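Local coordinates for ubiquitin-conjugating enzyme E2, putative (Trypanosoma cruzi, PDB 4DS2), which is a putative ubiquitin-conjugating enzyme that, as in other E2s, probably receives activated ubiquitin on a cysteine as a thioester and passes it on, at residues T87-T92 and T100-I105; N69-S74 and T92-P97; S96-G101 and D140-P145. One frame throughout, in Å; residues are numbered along the deposited sequence.

Interaction 1 of 3, residues T87-T92 and T100-I105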
loop_
_atom_site.group_PDB
_atom_site.type_symbol
_atom_site.label_atom_id
_atom_site.label_comp_id
_atom_site.label_asym_id
_atom_site.label_seq_id
_atom_site.Cartn_x
_atom_site.Cartn_y
_atom_site.Cartn_z
ATOM N N THR A 87 -0.355 -6.463 -7.353
ATOM C CA THR A 87 0.685 -5.474 -7.254
ATOM C C THR A 87 0.031 -4.246 -6.669
ATOM O O THR A 87 -1.051 -3.838 -7.091
ATOM C CB THR A 87 1.275 -5.192 -8.656
ATOM O OG1 THR A 87 2.141 -6.268 -8.992
ATOM C CG2 THR A 87 2.071 -3.889 -8.724
ATOM N N VAL A 88 0.668 -3.668 -5.666
ATOM C CA VAL A 88 0.286 -2.329 -5.195
ATOM C C VAL A 88 1.231 -1.277 -5.812
ATOM O O VAL A 88 2.432 -1.554 -6.033
ATOM C CB VAL A 88 0.245 -2.283 -3.661
ATOM C CG1 VAL A 88 -0.242 -0.938 -3.118
ATOM C CG2 VAL A 88 -0.672 -3.406 -3.156
ATOM N N ARG A 89 0.651 -0.112 -6.131
ATOM C CA ARG A 89 1.349 1.004 -6.760
ATOM C C ARG A 89 0.827 2.274 -6.138
ATOM O O ARG A 89 -0.359 2.365 -5.875
ATOM C CB ARG A 89 1.053 1.015 -8.245
ATOM C CG ARG A 89 2.036 1.754 -9.151
ATOM C CD ARG A 89 1.938 1.219 -10.582
ATOM N NE ARG A 89 2.581 2.081 -11.591
ATOM C CZ ARG A 89 3.710 1.795 -12.270
ATOM N NH1 ARG A 89 4.381 0.662 -12.058
ATOM N NH2 ARG A 89 4.191 2.656 -13.176
ATOM N N PHE A 90 1.687 3.244 -5.861
ATOM C CA PHE A 90 1.191 4.550 -5.396
ATOM C C PHE A 90 0.911 5.394 -6.600
ATOM O O PHE A 90 1.806 5.521 -7.451
ATOM C CB PHE A 90 2.193 5.216 -4.460
ATOM C CG PHE A 90 2.234 4.563 -3.123
ATOM C CD1 PHE A 90 2.937 3.378 -2.938
ATOM C CD2 PHE A 90 1.500 5.071 -2.056
ATOM C CE1 PHE A 90 2.934 2.749 -1.707
ATOM C CE2 PHE A 90 1.517 4.446 -0.823
ATOM C CZ PHE A 90 2.228 3.291 -0.649
ATOM N N VAL A 91 -0.320 5.918 -6.698
ATOM C CA VAL A 91 -0.650 6.904 -7.715
ATOM C C VAL A 91 -0.158 8.269 -7.230
ATOM O O VAL A 91 0.389 9.021 -8.018
ATOM C CB VAL A 91 -2.155 6.993 -8.020
ATOM C CG1 VAL A 91 -2.439 8.171 -8.956
ATOM C CG2 VAL A 91 -2.669 5.682 -8.611
ATOM N N THR A 92 -0.368 8.571 -5.941
ATOM C CA THR A 92 0.211 9.743 -5.299
ATOM C C THR A 92 1.720 9.545 -5.159
ATOM O O THR A 92 2.153 8.480 -4.695
ATOM C CB THR A 92 -0.343 9.974 -3.871
ATOM O OG1 THR A 92 -1.748 10.180 -3.901
ATOM C CG2 THR A 92 0.346 11.210 -3.210
ATOM N N THR A 100 9.422 3.852 -5.753
ATOM C CA THR A 100 10.138 4.528 -6.850
ATOM C C THR A 100 9.432 5.852 -7.263
ATOM O O THR A 100 8.341 6.161 -6.767
ATOM C CB THR A 100 10.301 3.609 -8.097
ATOM O OG1 THR A 100 9.066 3.550 -8.829
ATOM C CG2 THR A 100 10.720 2.211 -7.709
ATOM N N GLY A 101 10.054 6.635 -8.153
ATOM C CA GLY A 101 9.364 7.779 -8.745
ATOM C C GLY A 101 8.167 7.413 -9.649
ATOM O O GLY A 101 7.374 8.281 -10.019
ATOM N N GLU A 102 8.038 6.135 -10.020
ATOM C CA GLU A 102 6.880 5.640 -10.795
ATOM C C GLU A 102 5.704 5.253 -9.868
ATOM O O GLU A 102 4.568 5.122 -10.327
ATOM C CB GLU A 102 7.268 4.472 -11.725
ATOM C CG GLU A 102 7.840 4.957 -13.043
ATOM C CD GLU A 102 8.301 3.858 -13.999
ATOM O OE1 GLU A 102 8.225 2.658 -13.635
ATOM O OE2 GLU A 102 8.748 4.220 -15.129
ATOM N N GLY A 103 5.982 5.114 -8.571
ATOM C CA GLY A 103 5.031 4.540 -7.610
ATOM C C GLY A 103 5.175 3.031 -7.378
ATOM O O GLY A 103 4.335 2.442 -6.692
ATOM N N GLY A 104 6.236 2.425 -7.928
ATOM C CA GLY A 104 6.496 0.996 -7.816
ATOM C C GLY A 104 6.974 0.569 -6.431
ATOM O O GLY A 104 7.585 1.346 -5.713
ATOM N N ILE A 105 6.646 -0.658 -6.050
ATOM C CA ILE A 105 7.311 -1.313 -4.941
ATOM C C ILE A 105 7.909 -2.657 -5.415
ATOM O O ILE A 105 7.460 -3.282 -6.409
ATOM C CB ILE A 105 6.380 -1.531 -3.727
ATOM C CG1 ILE A 105 5.329 -2.598 -4.047
ATOM C CG2 ILE A 105 5.757 -0.220 -3.253
ATOM C CD1 ILE A 105 4.327 -2.872 -2.943
#

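Interaction 2 of 3, residues N69-S74 and T92-P97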
loop_
_atom_site.group_PDB
_atom_site.type_symbol
_atom_site.label_atom_id
_atom_site.label_comp_id
_atom_site.label_asym_id
_atom_site.label_seq_id
_atom_site.Cartn_x
_atom_site.Cartn_y
_atom_site.Cartn_z
ATOM N N ASN A 69 -3.247 14.045 4.751
ATOM C CA ASN A 69 -3.333 14.051 3.281
ATOM C C ASN A 69 -3.848 12.712 2.804
ATOM O O ASN A 69 -3.652 11.693 3.478
ATOM C CB ASN A 69 -1.978 14.279 2.603
ATOM C CG ASN A 69 -1.349 15.583 2.972
ATOM O OD1 ASN A 69 -2.039 16.565 3.260
ATOM N ND2 ASN A 69 -0.021 15.616 2.942
ATOM N N THR A 70 -4.465 12.731 1.621
ATOM C CA THR A 70 -4.964 11.523 0.958
ATOM C C THR A 70 -3.866 10.933 0.088
ATOM O O THR A 70 -3.101 11.677 -0.547
ATOM C CB THR A 70 -6.212 11.819 0.094
ATOM O OG1 THR A 70 -7.375 11.759 0.923
ATOM C CG2 THR A 70 -6.392 10.806 -1.023
ATOM N N TYR A 71 -3.777 9.600 0.096
ATOM C CA TYR A 71 -2.864 8.857 -0.759
ATOM C C TYR A 71 -3.690 7.942 -1.635
ATOM O O TYR A 71 -4.535 7.203 -1.143
ATOM C CB TYR A 71 -1.895 8.007 0.060
ATOM C CG TYR A 71 -0.864 8.800 0.815
ATOM C CD1 TYR A 71 -1.156 9.345 2.056
ATOM C CD2 TYR A 71 0.411 8.997 0.294
ATOM C CE1 TYR A 71 -0.215 10.076 2.754
ATOM C CE2 TYR A 71 1.366 9.719 0.990
ATOM C CZ TYR A 71 1.047 10.251 2.226
ATOM O OH TYR A 71 1.992 10.977 2.910
ATOM N N GLN A 72 -3.425 7.982 -2.931
ATOM C CA GLN A 72 -4.116 7.139 -3.854
ATOM C C GLN A 72 -3.260 5.984 -4.314
ATOM O O GLN A 72 -2.088 6.172 -4.679
ATOM C CB GLN A 72 -4.526 7.948 -5.074
ATOM C CG GLN A 72 -5.898 8.562 -4.916
ATOM C CD GLN A 72 -6.105 9.672 -5.869
ATOM O OE1 GLN A 72 -5.516 10.748 -5.738
ATOM N NE2 GLN A 72 -6.942 9.426 -6.847
ATOM N N LEU A 73 -3.877 4.796 -4.343
ATOM C CA LEU A 73 -3.192 3.571 -4.766
ATOM C C LEU A 73 -3.959 2.843 -5.827
ATOM O O LEU A 73 -5.140 3.116 -6.030
ATOM C CB LEU A 73 -3.016 2.648 -3.585
ATOM C CG LEU A 73 -2.174 3.232 -2.468
ATOM C CD1 LEU A 73 -2.979 3.260 -1.179
ATOM C CD2 LEU A 73 -0.867 2.477 -2.336
ATOM N N SER A 74 -3.252 1.938 -6.519
ATOM C CA SER A 74 -3.812 0.970 -7.474
ATOM C C SER A 74 -3.412 -0.408 -7.033
ATOM O O SER A 74 -2.225 -0.675 -6.834
ATOM C CB SER A 74 -3.235 1.132 -8.890
ATOM O OG SER A 74 -3.629 2.353 -9.464
ATOM N N THR A 92 -0.368 8.571 -5.941
ATOM C CA THR A 92 0.211 9.743 -5.299
ATOM C C THR A 92 1.720 9.545 -5.159
ATOM O O THR A 92 2.153 8.480 -4.695
ATOM C CB THR A 92 -0.343 9.974 -3.871
ATOM O OG1 THR A 92 -1.748 10.180 -3.901
ATOM C CG2 THR A 92 0.346 11.210 -3.210
ATOM N N PRO A 93 2.535 10.564 -5.533
ATOM C CA PRO A 93 3.957 10.418 -5.196
ATOM C C PRO A 93 4.160 10.365 -3.683
ATOM O O PRO A 93 3.361 10.942 -2.922
ATOM C CB PRO A 93 4.612 11.667 -5.790
ATOM C CG PRO A 93 3.504 12.649 -5.942
ATOM C CD PRO A 93 2.273 11.821 -6.243
ATOM N N VAL A 94 5.190 9.612 -3.291
ATOM C CA VAL A 94 5.568 9.331 -1.899
ATOM C C VAL A 94 7.109 9.280 -1.859
ATOM O O VAL A 94 7.735 8.491 -2.610
ATOM C CB VAL A 94 4.987 7.982 -1.378
ATOM C CG1 VAL A 94 5.336 7.772 0.100
ATOM C CG2 VAL A 94 3.479 7.923 -1.591
ATOM N N TYR A 95 7.724 10.157 -1.041
ATOM C CA TYR A 95 9.166 10.089 -0.857
ATOM C C TYR A 95 9.413 8.957 0.145
ATOM O O TYR A 95 8.895 8.962 1.246
ATOM C CB TYR A 95 9.758 11.432 -0.411
ATOM C CG TYR A 95 11.276 11.447 -0.346
ATOM C CD1 TYR A 95 12.035 11.473 -1.511
ATOM C CD2 TYR A 95 11.956 11.404 0.888
ATOM C CE1 TYR A 95 13.429 11.470 -1.459
ATOM C CE2 TYR A 95 13.355 11.412 0.957
ATOM C CZ TYR A 95 14.097 11.439 -0.222
ATOM O OH TYR A 95 15.488 11.438 -0.208
ATOM N N SER A 96 10.190 7.960 -0.277
ATOM C CA SER A 96 10.405 6.755 0.506
ATOM C C SER A 96 11.526 5.918 -0.089
ATOM O O SER A 96 11.707 5.903 -1.321
ATOM C CB SER A 96 9.125 5.922 0.525
ATOM O OG SER A 96 9.386 4.573 0.882
ATOM N N PRO A 97 12.253 5.176 0.785
ATOM C CA PRO A 97 13.188 4.142 0.311
ATOM C C PRO A 97 12.503 2.948 -0.379
ATOM O O PRO A 97 13.144 2.223 -1.145
ATOM C CB PRO A 97 13.848 3.646 1.605
ATOM C CG PRO A 97 13.334 4.504 2.732
ATOM C CD PRO A 97 12.094 5.142 2.257
#

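Interaction 3 of 3, residues S96-G101 and D140-P145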
loop_
_atom_site.group_PDB
_atom_site.type_symbol
_atom_site.label_atom_id
_atom_site.label_comp_id
_atom_site.label_asym_id
_atom_site.label_seq_id
_atom_site.Cartn_x
_atom_site.Cartn_y
_atom_site.Cartn_z
ATOM N N SER A 96 10.190 7.960 -0.277
ATOM C CA SER A 96 10.405 6.755 0.506
ATOM C C SER A 96 11.526 5.918 -0.089
ATOM O O SER A 96 11.707 5.903 -1.321
ATOM C CB SER A 96 9.125 5.922 0.525
ATOM O OG SER A 96 9.386 4.573 0.882
ATOM N N PRO A 97 12.253 5.176 0.785
ATOM C CA PRO A 97 13.188 4.142 0.311
ATOM C C PRO A 97 12.503 2.948 -0.379
ATOM O O PRO A 97 13.144 2.223 -1.145
ATOM C CB PRO A 97 13.848 3.646 1.605
ATOM C CG PRO A 97 13.334 4.504 2.732
ATOM C CD PRO A 97 12.094 5.142 2.257
ATOM N N LEU A 98 11.215 2.752 -0.088
ATOM C CA LEU A 98 10.493 1.536 -0.534
ATOM C C LEU A 98 9.647 1.775 -1.848
ATOM O O LEU A 98 9.200 0.828 -2.521
ATOM C CB LEU A 98 9.690 0.937 0.658
ATOM C CG LEU A 98 10.424 0.501 1.964
ATOM C CD1 LEU A 98 9.435 0.377 3.125
ATOM C CD2 LEU A 98 11.192 -0.801 1.820
ATOM N N VAL A 99 9.529 3.047 -2.248
ATOM C CA VAL A 99 8.747 3.452 -3.426
ATOM C C VAL A 99 9.607 4.192 -4.479
ATOM O O VAL A 99 10.401 5.061 -4.141
ATOM C CB VAL A 99 7.589 4.392 -3.017
ATOM C CG1 VAL A 99 6.690 4.671 -4.230
ATOM C CG2 VAL A 99 6.816 3.811 -1.835
ATOM N N THR A 100 9.422 3.852 -5.753
ATOM C CA THR A 100 10.138 4.528 -6.850
ATOM C C THR A 100 9.432 5.852 -7.263
ATOM O O THR A 100 8.341 6.161 -6.767
ATOM C CB THR A 100 10.301 3.609 -8.097
ATOM O OG1 THR A 100 9.066 3.550 -8.829
ATOM C CG2 THR A 100 10.720 2.211 -7.709
ATOM N N GLY A 101 10.054 6.635 -8.153
ATOM C CA GLY A 101 9.364 7.779 -8.745
ATOM C C GLY A 101 8.167 7.413 -9.649
ATOM O O GLY A 101 7.374 8.281 -10.019
ATOM N N ASP A 140 14.871 -6.451 2.052
ATOM C CA ASP A 140 15.329 -6.803 0.711
ATOM C C ASP A 140 14.425 -6.136 -0.301
ATOM O O ASP A 140 14.460 -6.484 -1.465
ATOM C CB ASP A 140 15.299 -8.332 0.559
ATOM C CG ASP A 140 13.893 -8.912 0.714
ATOM O OD1 ASP A 140 12.982 -8.217 1.251
ATOM O OD2 ASP A 140 13.684 -10.061 0.282
ATOM N N ASP A 141 13.626 -5.160 0.169
ATOM C CA ASP A 141 12.554 -4.498 -0.619
ATOM C C ASP A 141 12.785 -2.991 -0.827
ATOM O O ASP A 141 11.877 -2.246 -1.213
ATOM C CB ASP A 141 11.163 -4.771 0.005
ATOM C CG ASP A 141 11.066 -4.369 1.464
ATOM O OD1 ASP A 141 12.090 -3.967 2.061
ATOM O OD2 ASP A 141 9.956 -4.467 2.037
ATOM N N ASP A 142 14.003 -2.549 -0.587
ATOM C CA ASP A 142 14.389 -1.188 -0.924
ATOM C C ASP A 142 14.473 -1.022 -2.431
ATOM O O ASP A 142 15.092 -1.860 -3.095
ATOM C CB ASP A 142 15.731 -0.829 -0.287
ATOM C CG ASP A 142 15.570 -0.088 1.052
ATOM O OD1 ASP A 142 14.551 -0.279 1.785
ATOM O OD2 ASP A 142 16.478 0.709 1.347
ATOM N N VAL A 143 13.798 0.030 -2.941
ATOM C CA VAL A 143 13.770 0.374 -4.380
ATOM C C VAL A 143 14.391 1.748 -4.675
ATOM O O VAL A 143 14.636 2.057 -5.818
ATOM C CB VAL A 143 12.323 0.389 -4.981
ATOM C CG1 VAL A 143 11.621 -0.920 -4.723
ATOM C CG2 VAL A 143 11.515 1.545 -4.428
ATOM N N ASN A 144 14.588 2.571 -3.642
ATOM C CA ASN A 144 15.053 3.958 -3.774
ATOM C C ASN A 144 16.177 4.173 -2.787
ATOM O O ASN A 144 15.928 4.549 -1.642
ATOM C CB ASN A 144 13.888 4.894 -3.443
ATOM C CG ASN A 144 14.217 6.371 -3.650
ATOM O OD1 ASN A 144 15.369 6.759 -3.748
ATOM N ND2 ASN A 144 13.178 7.197 -3.725
ATOM N N PRO A 145 17.428 3.913 -3.201
ATOM C CA PRO A 145 18.522 3.941 -2.234
ATOM C C PRO A 145 19.014 5.362 -1.842
ATOM O O PRO A 145 19.638 5.524 -0.791
ATOM C CB PRO A 145 19.612 3.123 -2.918
ATOM C CG PRO A 145 19.363 3.311 -4.363
ATOM C CD PRO A 145 17.885 3.515 -4.537
HETATM O O HOH W 1 9.474 -1.813 -2.174
#

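Interaction 1 of 3, residues T87-T92 and T100-I105
F90 and G103 meet through their backbones, in the one hydrogen bond that joins T87-T92 to T100-I105: F90 N donates to G103 O at 2.9 Å, close to straight (160° at the hydrogen) and in the carbonyl plane, on a lone pair. Two CA-H...O contacts flank it, one from R89 CA to the same G103 O (3.3 Å) and one from G103 CA to F90 O (3.4 Å). A CB on G103 would point at the strand and run into F90 O, and its absence lets the backbones come close; separately, the positive phi of G103 (93°) would jam a CB against the preceding carbonyl. On the 100-105 side, T100-G103 is a type I turn, and T100 OG1 accepts from E102 N in an ST turn and also from G104 N. The strand 87-90 closes the four-stranded antiparallel sheet of the UBC fold, and 100-105 is the end of the long loop that returns beside it, just ahead of the place where E2 enzymes carry their active-site cysteine. Apolar contact lies on the inner side, with I105 CD1 4.2 Å from V88 CB. I105 CG1, placed between its own N and carbonyl carbon (chi1 70°), lies against the V88 carbonyl, 3.7 Å from V88 O. Both side chains also touch V127 of helix 120-132. F90 turns the edge of its ring to I105 CG2 and reaches F132 beyond. Charge plays a lesser part on the exposed side. R89 runs out extended, its guanidinium carrying E102 O over one face, while R89 NH2 stays 4.1 Å from E102 OE1, too far for a salt bridge.

Interaction 2 of 3, residues N69-S74 and T92-P97
T92 grips Q72 twice, once with its backbone and once with its side chain. T92 N donates to Q72 O (3.2 Å, 162° at the hydrogen), and T92 OG1 accepts from Q72 N (2.9 Å, 165°). The second bond puts a hydroxyl where a neighbouring strand would offer a carbonyl. It is possible because OG1 stands anti to the carbonyl carbon and beside the backbone N (chi1 -61°), so that donor and acceptor of T92 both face Q72. Q72 O also takes the amide of V91, which makes it the meeting point of two successive NH groups as the chain leaves the sheet. The closely packed part continues on the inner side at Y71. V94 CG2 lies at the edge of the Y71 ring, near its plane, 3.8 Å from Y71 CD2 and equally 3.8 Å from Y71 CE2, the two side chains crossing at about a right angle. T92 CG2 comes obliquely to the ring, 4.1 Å from Y71 CD2. In the UBC fold, strand 70-76 is the third of the antiparallel meander, and T92-P97 is the start of the loop that runs from the fourth strand toward the active-site region. Y71 belongs to the buried face: its OH is bonded to Y64 O and its ring meets that of F132. The other side is loose. The Q72 side chain touches T92 with little beyond its CB, 3.8 Å from T92 OG1, and otherwise lies against V91 and K55. T70 contributes only a distant carbonyl, T70 O being 3.9 Å from T92 OG1.

Interaction 3 of 3, residues S96-G101 and D140-P145
V143 sets CG2 over the backbone from L98 to T100, while V143 CG1 lies 3.7 Å from L98 O, and the side chain meets T100 at the outer end, where T100 CG2 lies 3.7 Å from V143 CB. Beside this overlap P97 O receives two successive amides: V143 N (2.9 Å) approaches nearly along the C=O axis, whereas N144 N (2.9 Å) sits above the carbonyl plane, 37° out of it. A water donates to L98 O and to D141 O, 2.7 Å from L98 O, and so ties the two loops a second time. N144 CG is anti to the backbone N (chi1 -176°), which brings N144 CG to 3.5 Å from S96 O; N144 OD1 accepts from A147 N, capping helix 145-153. S96 OG accepts from L98 N in an ST turn. S96-P97-L98 probably occupies the position of the His-Pro-Asn motif of many E2s. L98 CD2 points between the carboxylates of D141 and D142, whose ionic partners are R130 and R148 respectively. D141 and V143 also touch C106, probably the equivalent of the active-site cysteine of E2 enzymes. With the aspartates paired elsewhere, the hydrogen bonding between the loops beside C106 is carried mainly by main-chain atoms and a water, with the V143 side chain packing beside it.

Interactions 1 and 2 both bind loop to the sheet, on neighbouring strands 87-90 and 70-76, with T92 common to both. Interaction 3 instead joins two loops and a helix start, farther from the centre of the chain. Interaction 2 is a surface contact with one buried residue, Y71, whereas interactions 1 and 3 are partly buried. Their chemistry follows: interaction 2 is a strand-like pairing completed by a hydroxyl, interaction 1 a single backbone bond with apolar flanks, and interaction 3 a doubly used carbonyl and a water. V99 links them, packing on F90 and G104 of interaction 1 and near V94 of interaction 2.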